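Esterase A (Caulobacter crescentus, PDB 5GKV) probably hydrolyses ester bonds as a penicillin-binding protein homolog of the serine beta-lactamase family. Local coordinates at residues D148-C151 and A152-A156; H170-T173 and Y174-A178; Q103-A106 and D107-E111; E180-R183 and R184-R188. All coordinates share one frame; numbering follows the deposited sequence.

Contact 1: residues D148-C151 and A152-A156; sequences DATC and AKLAA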
loop_
_atom_site.group_PDB
_atom_site.type_symbol
_atom_site.label_atom_id
_atom_site.label_comp_id
_atom_site.label_asym_id
_atom_site.label_seq_id
_atom_site.Cartn_x
_atom_site.Cartn_y
_atom_site.Cartn_z
ATOM N N ASP A 148 -1.676 -20.085 -7.248
ATOM C CA ASP A 148 -2.885 -20.757 -7.719
ATOM C C ASP A 148 -3.664 -21.388 -6.570
ATOM O O ASP A 148 -4.901 -21.357 -6.564
ATOM C CB ASP A 148 -2.532 -21.809 -8.770
ATOM C CG ASP A 148 -2.266 -21.201 -10.149
ATOM O OD1 ASP A 148 -2.531 -19.995 -10.338
ATOM O OD2 ASP A 148 -1.804 -21.935 -11.054
ATOM N N ALA A 149 -2.973 -21.969 -5.590
ATOM C CA ALA A 149 -3.703 -22.576 -4.478
ATOM C C ALA A 149 -4.398 -21.517 -3.625
ATOM O O ALA A 149 -5.528 -21.728 -3.165
ATOM C CB ALA A 149 -2.774 -23.434 -3.624
ATOM N N THR A 150 -3.759 -20.358 -3.428
ATOM C CA THR A 150 -4.404 -19.296 -2.657
ATOM C C THR A 150 -5.656 -18.787 -3.374
ATOM O O THR A 150 -6.735 -18.690 -2.772
ATOM C CB THR A 150 -3.418 -18.148 -2.393
ATOM O OG1 THR A 150 -2.290 -18.640 -1.658
ATOM C CG2 THR A 150 -4.080 -17.029 -1.585
ATOM N N CYS A 151 -5.539 -18.482 -4.674
ATOM C CA CYS A 151 -6.699 -17.991 -5.420
ATOM C C CYS A 151 -7.811 -19.030 -5.465
ATOM O O CYS A 151 -8.998 -18.685 -5.404
ATOM C CB CYS A 151 -6.299 -17.592 -6.847
ATOM S SG CYS A 151 -5.157 -16.175 -6.945
ATOM N N ALA A 152 -7.452 -20.307 -5.598
ATOM C CA ALA A 152 -8.476 -21.344 -5.619
ATOM C C ALA A 152 -9.231 -21.384 -4.296
ATOM O O ALA A 152 -10.463 -21.515 -4.275
ATOM C CB ALA A 152 -7.844 -22.703 -5.927
ATOM N N LYS A 153 -8.512 -21.232 -3.182
ATOM C CA LYS A 153 -9.169 -21.257 -1.878
ATOM C C LYS A 153 -10.081 -20.048 -1.694
ATOM O O LYS A 153 -11.186 -20.175 -1.151
ATOM C CB LYS A 153 -8.122 -21.333 -0.767
ATOM C CG LYS A 153 -8.716 -21.671 0.607
ATOM C CD LYS A 153 -7.632 -21.916 1.632
ATOM C CE LYS A 153 -8.216 -22.069 3.026
ATOM N NZ LYS A 153 -9.188 -23.178 3.115
ATOM N N LEU A 154 -9.645 -18.871 -2.156
ATOM C CA LEU A 154 -10.502 -17.689 -2.116
ATOM C C LEU A 154 -11.728 -17.872 -3.004
ATOM O O LEU A 154 -12.857 -17.551 -2.607
ATOM C CB LEU A 154 -9.705 -16.446 -2.540
ATOM C CG LEU A 154 -8.665 -15.911 -1.549
ATOM C CD1 LEU A 154 -7.713 -14.853 -2.175
ATOM C CD2 LEU A 154 -9.349 -15.313 -0.314
ATOM N N ALA A 155 -11.523 -18.378 -4.227
ATOM C CA ALA A 155 -12.644 -18.568 -5.137
ATOM C C ALA A 155 -13.704 -19.478 -4.534
ATOM O O ALA A 155 -14.901 -19.285 -4.778
ATOM C CB ALA A 155 -12.151 -19.137 -6.471
ATOM N N ALA A 156 -13.289 -20.446 -3.723
ATOM C CA ALA A 156 -14.222 -21.393 -3.129
ATOM C C ALA A 156 -14.800 -20.916 -1.804
ATOM O O ALA A 156 -15.749 -21.527 -1.307
ATOM C CB ALA A 156 -13.534 -22.741 -2.922
#

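Contact 2: residues H170-T173 and Y174-A178; sequences HPVT and YGYLA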
loop_
_atom_site.group_PDB
_atom_site.type_symbol
_atom_site.label_atom_id
_atom_site.label_comp_id
_atom_site.label_asym_id
_atom_site.label_seq_id
_atom_site.Cartn_x
_atom_site.Cartn_y
_atom_site.Cartn_z
ATOM N N HIS A 170 -8.919 -6.760 4.314
ATOM C CA HIS A 170 -8.282 -7.995 3.873
ATOM C C HIS A 170 -6.767 -7.786 3.839
ATOM O O HIS A 170 -6.248 -7.368 2.795
ATOM C CB HIS A 170 -8.739 -8.381 2.462
ATOM C CG HIS A 170 -10.202 -8.704 2.320
ATOM N ND1 HIS A 170 -11.201 -8.017 2.978
ATOM C CD2 HIS A 170 -10.829 -9.617 1.539
ATOM C CE1 HIS A 170 -12.377 -8.511 2.627
ATOM N NE2 HIS A 170 -12.178 -9.479 1.750
ATOM N N PRO A 171 -6.018 -8.053 4.917
ATOM C CA PRO A 171 -4.598 -7.635 4.917
ATOM C C PRO A 171 -3.721 -8.403 3.931
ATOM O O PRO A 171 -2.779 -7.819 3.388
ATOM C CB PRO A 171 -4.157 -7.865 6.370
ATOM C CG PRO A 171 -5.084 -8.904 6.893
ATOM C CD PRO A 171 -6.413 -8.659 6.200
ATOM N N VAL A 172 -3.982 -9.681 3.688
ATOM C CA VAL A 172 -3.184 -10.486 2.769
ATOM C C VAL A 172 -3.983 -10.884 1.529
ATOM O O VAL A 172 -3.502 -10.767 0.400
ATOM C CB VAL A 172 -2.614 -11.731 3.484
ATOM C CG1 VAL A 172 -1.661 -12.475 2.557
ATOM C CG2 VAL A 172 -1.935 -11.339 4.807
ATOM N N THR A 173 -5.217 -11.352 1.726
ATOM C CA THR A 173 -6.010 -11.892 0.626
ATOM C C THR A 173 -6.287 -10.859 -0.460
ATOM O O THR A 173 -6.458 -11.232 -1.627
ATOM C CB THR A 173 -7.332 -12.451 1.164
ATOM O OG1 THR A 173 -8.016 -11.417 1.887
ATOM C CG2 THR A 173 -7.052 -13.627 2.107
ATOM N N TYR A 174 -6.341 -9.568 -0.103
ATOM C CA TYR A 174 -6.589 -8.520 -1.092
ATOM C C TYR A 174 -5.618 -8.598 -2.257
ATOM O O TYR A 174 -5.996 -8.326 -3.400
ATOM C CB TYR A 174 -6.496 -7.146 -0.431
ATOM C CG TYR A 174 -6.339 -5.916 -1.330
ATOM C CD1 TYR A 174 -5.094 -5.554 -1.837
ATOM C CD2 TYR A 174 -7.420 -5.062 -1.584
ATOM C CE1 TYR A 174 -4.925 -4.414 -2.610
ATOM C CE2 TYR A 174 -7.263 -3.910 -2.361
ATOM C CZ TYR A 174 -5.997 -3.587 -2.858
ATOM O OH TYR A 174 -5.791 -2.445 -3.633
ATOM N N GLY A 175 -4.351 -8.917 -1.984
ATOM C CA GLY A 175 -3.364 -8.922 -3.049
ATOM C C GLY A 175 -3.620 -10.013 -4.060
ATOM O O GLY A 175 -3.317 -9.852 -5.248
ATOM N N TYR A 176 -4.194 -11.132 -3.612
ATOM C CA TYR A 176 -4.544 -12.212 -4.518
ATOM C C TYR A 176 -5.833 -11.904 -5.265
ATOM O O TYR A 176 -5.950 -12.221 -6.455
ATOM C CB TYR A 176 -4.643 -13.526 -3.740
ATOM C CG TYR A 176 -3.339 -13.898 -3.064
ATOM C CD1 TYR A 176 -2.996 -13.363 -1.815
ATOM C CD2 TYR A 176 -2.431 -14.769 -3.680
ATOM C CE1 TYR A 176 -1.803 -13.695 -1.198
ATOM C CE2 TYR A 176 -1.232 -15.110 -3.065
ATOM C CZ TYR A 176 -0.923 -14.570 -1.823
ATOM O OH TYR A 176 0.268 -14.887 -1.195
ATOM N N LEU A 177 -6.796 -11.254 -4.601
ATOM C CA LEU A 177 -8.006 -10.823 -5.295
ATOM C C LEU A 177 -7.672 -9.831 -6.406
ATOM O O LEU A 177 -8.032 -10.040 -7.572
ATOM C CB LEU A 177 -8.999 -10.206 -4.310
ATOM C CG LEU A 177 -9.568 -11.113 -3.216
ATOM C CD1 LEU A 177 -10.607 -10.352 -2.380
ATOM C CD2 LEU A 177 -10.157 -12.373 -3.833
ATOM N N ALA A 178 -6.994 -8.734 -6.048
ATOM C CA ALA A 178 -6.586 -7.739 -7.035
ATOM C C ALA A 178 -5.652 -8.344 -8.077
ATOM O O ALA A 178 -5.798 -8.082 -9.277
ATOM C CB ALA A 178 -5.907 -6.552 -6.346
#

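Contact 3: residues Q103-A106 and D107-E111; sequences QAVA and DVWPE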
loop_
_atom_site.group_PDB
_atom_site.type_symbol
_atom_site.label_atom_id
_atom_site.label_comp_id
_atom_site.label_asym_id
_atom_site.label_seq_id
_atom_site.Cartn_x
_atom_site.Cartn_y
_atom_site.Cartn_z
ATOM N N GLN A 103 -18.291 -4.370 -12.718
ATOM C CA GLN A 103 -18.298 -5.687 -13.335
ATOM C C GLN A 103 -18.135 -6.767 -12.271
ATOM O O GLN A 103 -17.339 -6.623 -11.342
ATOM C CB GLN A 103 -17.162 -5.762 -14.358
ATOM C CG GLN A 103 -17.030 -7.030 -15.147
ATOM C CD GLN A 103 -15.979 -6.876 -16.222
ATOM O OE1 GLN A 103 -15.338 -5.822 -16.328
ATOM N NE2 GLN A 103 -15.789 -7.916 -17.025
ATOM N N ALA A 104 -18.904 -7.850 -12.408
ATOM C CA ALA A 104 -18.765 -8.993 -11.511
ATOM C C ALA A 104 -17.383 -9.618 -11.641
ATOM O O ALA A 104 -16.904 -9.885 -12.753
ATOM C CB ALA A 104 -19.846 -10.040 -11.806
ATOM N N VAL A 105 -16.740 -9.854 -10.495
ATOM C CA VAL A 105 -15.463 -10.565 -10.496
ATOM C C VAL A 105 -15.592 -11.865 -11.273
ATOM O O VAL A 105 -14.709 -12.234 -12.056
ATOM C CB VAL A 105 -14.985 -10.820 -9.054
ATOM C CG1 VAL A 105 -13.714 -11.668 -9.059
ATOM C CG2 VAL A 105 -14.713 -9.492 -8.338
ATOM N N ALA A 106 -16.711 -12.568 -11.085
ATOM C CA ALA A 106 -16.908 -13.849 -11.749
ATOM C C ALA A 106 -16.868 -13.724 -13.263
ATOM O O ALA A 106 -16.572 -14.712 -13.945
ATOM C CB ALA A 106 -18.237 -14.464 -11.287
ATOM N N ASP A 107 -17.150 -12.534 -13.804
ATOM C CA ASP A 107 -17.112 -12.361 -15.251
ATOM C C ASP A 107 -15.715 -12.592 -15.815
ATOM O O ASP A 107 -15.573 -13.136 -16.916
ATOM C CB ASP A 107 -17.620 -10.978 -15.643
ATOM C CG ASP A 107 -18.052 -10.927 -17.096
ATOM O OD1 ASP A 107 -17.638 -9.984 -17.803
ATOM O OD2 ASP A 107 -18.780 -11.851 -17.532
ATOM N N VAL A 108 -14.665 -12.200 -15.083
ATOM C CA VAL A 108 -13.302 -12.436 -15.562
ATOM C C VAL A 108 -12.630 -13.605 -14.855
ATOM O O VAL A 108 -11.560 -14.052 -15.300
ATOM C CB VAL A 108 -12.429 -11.167 -15.433
ATOM C CG1 VAL A 108 -13.123 -9.977 -16.093
ATOM C CG2 VAL A 108 -12.133 -10.884 -13.981
ATOM N N TRP A 109 -13.235 -14.131 -13.790
ATOM C CA TRP A 109 -12.646 -15.183 -12.961
ATOM C C TRP A 109 -13.786 -16.133 -12.616
ATOM O O TRP A 109 -14.341 -16.094 -11.507
ATOM C CB TRP A 109 -11.986 -14.570 -11.720
ATOM C CG TRP A 109 -11.377 -15.486 -10.706
ATOM C CD1 TRP A 109 -11.276 -16.847 -10.748
ATOM C CD2 TRP A 109 -10.785 -15.078 -9.466
ATOM N NE1 TRP A 109 -10.647 -17.310 -9.615
ATOM C CE2 TRP A 109 -10.341 -16.242 -8.809
ATOM C CE3 TRP A 109 -10.580 -13.839 -8.859
ATOM C CZ2 TRP A 109 -9.697 -16.201 -7.571
ATOM C CZ3 TRP A 109 -9.944 -13.796 -7.607
ATOM C CH2 TRP A 109 -9.520 -14.970 -6.982
ATOM N N PRO A 110 -14.195 -16.978 -13.571
ATOM C CA PRO A 110 -15.450 -17.736 -13.403
ATOM C C PRO A 110 -15.492 -18.574 -12.143
ATOM O O PRO A 110 -16.566 -18.712 -11.538
ATOM C CB PRO A 110 -15.497 -18.614 -14.660
ATOM C CG PRO A 110 -14.694 -17.851 -15.673
ATOM C CD PRO A 110 -13.576 -17.217 -14.891
ATOM N N GLU A 111 -14.346 -19.108 -11.714
ATOM C CA GLU A 111 -14.297 -19.917 -10.502
ATOM C C GLU A 111 -14.685 -19.128 -9.256
ATOM O O GLU A 111 -15.101 -19.733 -8.259
ATOM C CB GLU A 111 -12.902 -20.509 -10.345
ATOM C CG GLU A 111 -12.507 -21.450 -11.493
ATOM C CD GLU A 111 -11.810 -20.751 -12.660
ATOM O OE1 GLU A 111 -12.017 -19.537 -12.885
ATOM O OE2 GLU A 111 -11.050 -21.441 -13.373
#

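Contact 4: residues E180-R183 and R184-R188; sequences EIFR and RVDGR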
loop_
_atom_site.group_PDB
_atom_site.type_symbol
_atom_site.label_atom_id
_atom_site.label_comp_id
_atom_site.label_asym_id
_atom_site.label_seq_id
_atom_site.Cartn_x
_atom_site.Cartn_y
_atom_site.Cartn_z
ATOM N N GLU A 180 -5.241 -11.419 -9.170
ATOM C CA GLU A 180 -5.765 -12.430 -10.078
ATOM C C GLU A 180 -6.741 -11.811 -11.067
ATOM O O GLU A 180 -6.762 -12.196 -12.239
ATOM C CB GLU A 180 -6.413 -13.569 -9.272
ATOM C CG GLU A 180 -6.988 -14.710 -10.099
ATOM C CD GLU A 180 -5.945 -15.507 -10.863
ATOM O OE1 GLU A 180 -4.736 -15.209 -10.748
ATOM O OE2 GLU A 180 -6.351 -16.438 -11.597
ATOM N N ILE A 181 -7.540 -10.841 -10.619
ATOM C CA ILE A 181 -8.347 -10.052 -11.548
ATOM C C ILE A 181 -7.445 -9.411 -12.595
ATOM O O ILE A 181 -7.687 -9.515 -13.809
ATOM C CB ILE A 181 -9.162 -8.994 -10.784
ATOM C CG1 ILE A 181 -10.212 -9.654 -9.866
ATOM C CG2 ILE A 181 -9.833 -8.019 -11.761
ATOM C CD1 ILE A 181 -10.844 -8.661 -8.910
ATOM N N PHE A 182 -6.361 -8.772 -12.135
ATOM C CA PHE A 182 -5.413 -8.142 -13.057
ATOM C C PHE A 182 -4.839 -9.151 -14.050
ATOM O O PHE A 182 -4.825 -8.909 -15.265
ATOM C CB PHE A 182 -4.271 -7.481 -12.277
ATOM C CG PHE A 182 -3.322 -6.725 -13.162
ATOM C CD1 PHE A 182 -2.230 -7.353 -13.729
ATOM C CD2 PHE A 182 -3.545 -5.390 -13.441
ATOM C CE1 PHE A 182 -1.376 -6.651 -14.566
ATOM C CE2 PHE A 182 -2.704 -4.690 -14.277
ATOM C CZ PHE A 182 -1.621 -5.325 -14.838
ATOM N N ARG A 183 -4.322 -10.275 -13.541
ATOM C CA ARG A 183 -3.670 -11.275 -14.386
ATOM C C ARG A 183 -4.617 -11.797 -15.465
ATOM O O ARG A 183 -4.248 -11.898 -16.643
ATOM C CB ARG A 183 -3.148 -12.424 -13.511
ATOM C CG ARG A 183 -2.152 -13.363 -14.180
ATOM C CD ARG A 183 -1.802 -14.571 -13.276
ATOM N NE ARG A 183 -2.958 -15.442 -13.044
ATOM C CZ ARG A 183 -3.606 -16.110 -14.003
ATOM N NH1 ARG A 183 -3.216 -16.016 -15.274
ATOM N NH2 ARG A 183 -4.657 -16.868 -13.694
ATOM N N ARG A 184 -5.853 -12.116 -15.084
ATOM C CA ARG A 184 -6.805 -12.647 -16.056
ATOM C C ARG A 184 -7.195 -11.618 -17.108
ATOM O O ARG A 184 -7.504 -11.993 -18.247
ATOM C CB ARG A 184 -8.043 -13.158 -15.337
ATOM C CG ARG A 184 -7.691 -14.212 -14.322
ATOM C CD ARG A 184 -8.625 -15.354 -14.348
ATOM N NE ARG A 184 -8.264 -16.326 -13.326
ATOM C CZ ARG A 184 -8.868 -17.499 -13.184
ATOM N NH1 ARG A 184 -9.851 -17.825 -14.015
ATOM N NH2 ARG A 184 -8.494 -18.334 -12.213
ATOM N N VAL A 185 -7.188 -10.334 -16.766
ATOM C CA VAL A 185 -7.574 -9.315 -17.739
ATOM C C VAL A 185 -6.380 -8.853 -18.564
ATOM O O VAL A 185 -6.414 -8.862 -19.800
ATOM C CB VAL A 185 -8.267 -8.129 -17.033
ATOM C CG1 VAL A 185 -8.437 -6.966 -18.004
ATOM C CG2 VAL A 185 -9.617 -8.565 -16.499
ATOM N N ASP A 186 -5.304 -8.451 -17.893
ATOM C CA ASP A 186 -4.136 -7.931 -18.592
ATOM C C ASP A 186 -3.333 -9.049 -19.245
ATOM O O ASP A 186 -2.805 -8.877 -20.349
ATOM C CB ASP A 186 -3.255 -7.133 -17.618
ATOM C CG ASP A 186 -1.934 -6.708 -18.241
ATOM O OD1 ASP A 186 -1.037 -7.565 -18.399
ATOM O OD2 ASP A 186 -1.796 -5.508 -18.563
ATOM N N GLY A 187 -3.212 -10.192 -18.579
ATOM C CA GLY A 187 -2.360 -11.245 -19.098
ATOM C C GLY A 187 -1.076 -11.434 -18.313
ATOM O O GLY A 187 -0.619 -12.565 -18.115
ATOM N N ARG A 188 -0.486 -10.334 -17.857
ATOM C CA ARG A 188 0.744 -10.350 -17.080
ATOM C C ARG A 188 0.424 -10.273 -15.585
ATOM O O ARG A 188 -0.659 -9.850 -15.181
ATOM C CB ARG A 188 1.641 -9.165 -17.460
ATOM C CG ARG A 188 2.026 -9.062 -18.942
ATOM C CD ARG A 188 2.569 -7.667 -19.283
ATOM N NE ARG A 188 1.548 -6.630 -19.138
ATOM C CZ ARG A 188 1.788 -5.327 -19.248
ATOM N NH1 ARG A 188 3.019 -4.904 -19.496
ATOM N NH2 ARG A 188 0.804 -4.450 -19.106
#

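Contact 1: residues D148-C151 and A152-A156
Cys151 and Ala152 sit at the middle of one continuous helix, 147-156, and each reaches one turn along it to the other half of the contact. The carbonyl of Cys151 receives the amide of Ala155, with O and N 2.8 Å apart and an N-H...O angle of 163°. Its O also lies against the Ala155 methyl, 3.4 Å from CB. Ala152 repeats the pattern toward the N-terminal side: its N donates to Asp148 O at 2.9 Å, while its CB rests 3.3 Å from that same oxygen. Thr150 O takes the amide of Leu154 at 3.0 Å, a nearly straight bond at 165°. Lys153 N to Ala149 O completes a run of four i to i+4 bonds, the ladder of a regular alpha-helix, here in the helical part of the beta-lactamase-like fold. Above the ladder the leucine bends back over the threonine carbonyl, CG of Leu154 being 3.6 Å from Thr150 O. Farther out the two side chains meet only loosely, Thr150 CG2 to Leu154 CD1 at 4.3 Å. Both belong to the buried side of the helix and pack on Tyr176 of helix 173-186. The sulfur of Cys151 lies beside its own backbone N, anti to the carbonyl carbon (chi1 -65°), a rotation that turns SG off the ladder; Cys151 packs on Glu180 and Trp109. On another side Lys153 leads its ammonium away from this stretch to a salt bridge with Asp137, whereas Ala152 faces solvent.

Contact 2: residues H170-T173 and Y174-A178
Thr173 O accepts the amide of Leu177 in a bond of 3.0 Å and 164°, close to the line of the carbonyl, an i to i+4 alpha-helical bond near the N-terminal end of helix 173-186. Tyr176 N reaches the same oxygen only weakly. One residue earlier, Val172 O takes Gly175 N at 3.1 Å; the amide stands well above the carbonyl plane, 44° out of it, as is usual for an i to i+3 bond. Outside this stretch, Ser263 OG is a second partner of Val172 O, and the hydroxyl of Thr173 is bonded to Leu132 O. Around these bonds the side chains close in. The Tyr176 ring presents its edge to Val172: CD1 of Tyr176 lies 3.4 Å from Val172 O, and CE1 meets the methyl CG1 of Val172 at 4.0 Å, in the ring plane, with the two side chains running the same way. Val172 puts CG1 there by holding it anti to the backbone N (chi1 -174°). On another side of the turn, CB of Tyr174 presses on His170 O at 3.2 Å. The imidazole of His170 crosses Leu177 at about a right angle, CD2 of His170 to CD1 of Leu177, 4.0 Å. Pro171 O bonds Lys83 NZ, the lysine of a Ser-Thr-Thr-Lys sequence that fits the SxxK motif of this family, so the turn probably borders the active site. Tyr174 packs on helix 82-95 and bonds Lys83 O, while Thr173, Tyr176 and Leu177 lean on Leu154 of helix 147-156.

Contact 3: residues Q103-A106 and D107-E111
Gln103 NE2 donates to Asp107 OD1 across 2.9 Å, the one side-chain hydrogen bond between residues 103-106 and 107-111. The N-H...O angle is 144°, the carboxylate oxygen is met on its anti lone pair, and the amide and carboxylate planes stand 54° apart. Gln103 gets there with an extended chain, its CG anti to the backbone N (chi1 -178°); the same NE2 also skims CG1 of Val108 at 3.5 Å. The other end of the amide is held too, OE1 being bonded to Ala100 N, which fixes which way the group is turned. Beneath lies a short, weakly bonded helical turn, about 105-108. Asp107 N donates to Ala104 O at 2.9 Å and Val108 N to Val105 O at 3.0 Å, both amides lying well above the carbonyl planes, as befits i to i+3 bonding. Trp109 N reaches Val105 O and Ala106 O only weakly. Pro110, which has no N-H, brings its CA to 3.3 Å from Ala106 O instead, and Ala106 CA approaches Trp109 O at 3.4 Å. Val105 and Trp109 run side by side, CG1 of Val105 to CE3 of Trp109 3.8 Å. Beyond the turn the indole lies between helix 147-156, where it touches Cys151 and Ala155, and helix 173-186, where it touches Glu180 and Arg184; Val108 packs on Val185 of that second helix.

Contact 4: residues E180-R183 and R184-R188
Glu180 and Arg184, one helical turn apart, are joined by a salt bridge in which two arginine nitrogens meet one oxygen. NE and NH2 of Arg184 approach Glu180 OE2 at 2.6 and 2.9 Å, in the guanidinium plane but with the carboxylate turned 81° from it. Arg183 holds the same carboxylate side-on, NE to OE1 and NH2 to OE2 (2.7 Å for the latter), so that OE2 accepts three N-H groups. Glu180 folds back to both through a bend at chi2 (66°), and a hydrogen bond from Trp147 NE1 to OE1 adds to the hold; the gathered donors should favour the charged carboxylate. Arg188 closes on Asp186 with NE and NH2, its guanidinium also bridging to Asp197 and Glu196 of helix 190-202. Backbone bonds run beneath: Arg184 N to Glu180 O, Val185 N to Ile181 O, and Asp186 N to Phe182 O at 2.7 Å. Packing centres on Phe182, whose ring carries CB of Asp186 over one face, 3.9 Å from the centroid, with ring and carboxylate almost parallel. The ring edge meets Arg188 O at 3.3 Å from CD1. That oxygen is buried without a polar partner in the model, though CA of Arg183 directs a C-H toward it. Gly187 leaves the helical path with positive phi, its N bonded to Arg183 O, and the next amide, Arg188 N, donates to Asp186 OD1 at 2.9 Å: an Asx turn at the C-terminal end of helix 173-186.

Contacts 2 and 4 occupy the two ends of helix 173-186, and contacts 1 and 3 pack against its flank. Contact 2 is the buried one and nearest the centre of the chain; its meetings with contact 1 are apolar, in keeping with its depth. The other three are partly exposed. Contact 1 is a plain helix with backbone bonding, contact 3 a weak turn with one side-chain bond, and contact 4 carries most of the charge. Trp109 ties contact 3 to all the others, while Glu111 OE1 reaches Arg184 NH1 in a salt bridge of 3.0 Å and extends the ionic network of contact 4.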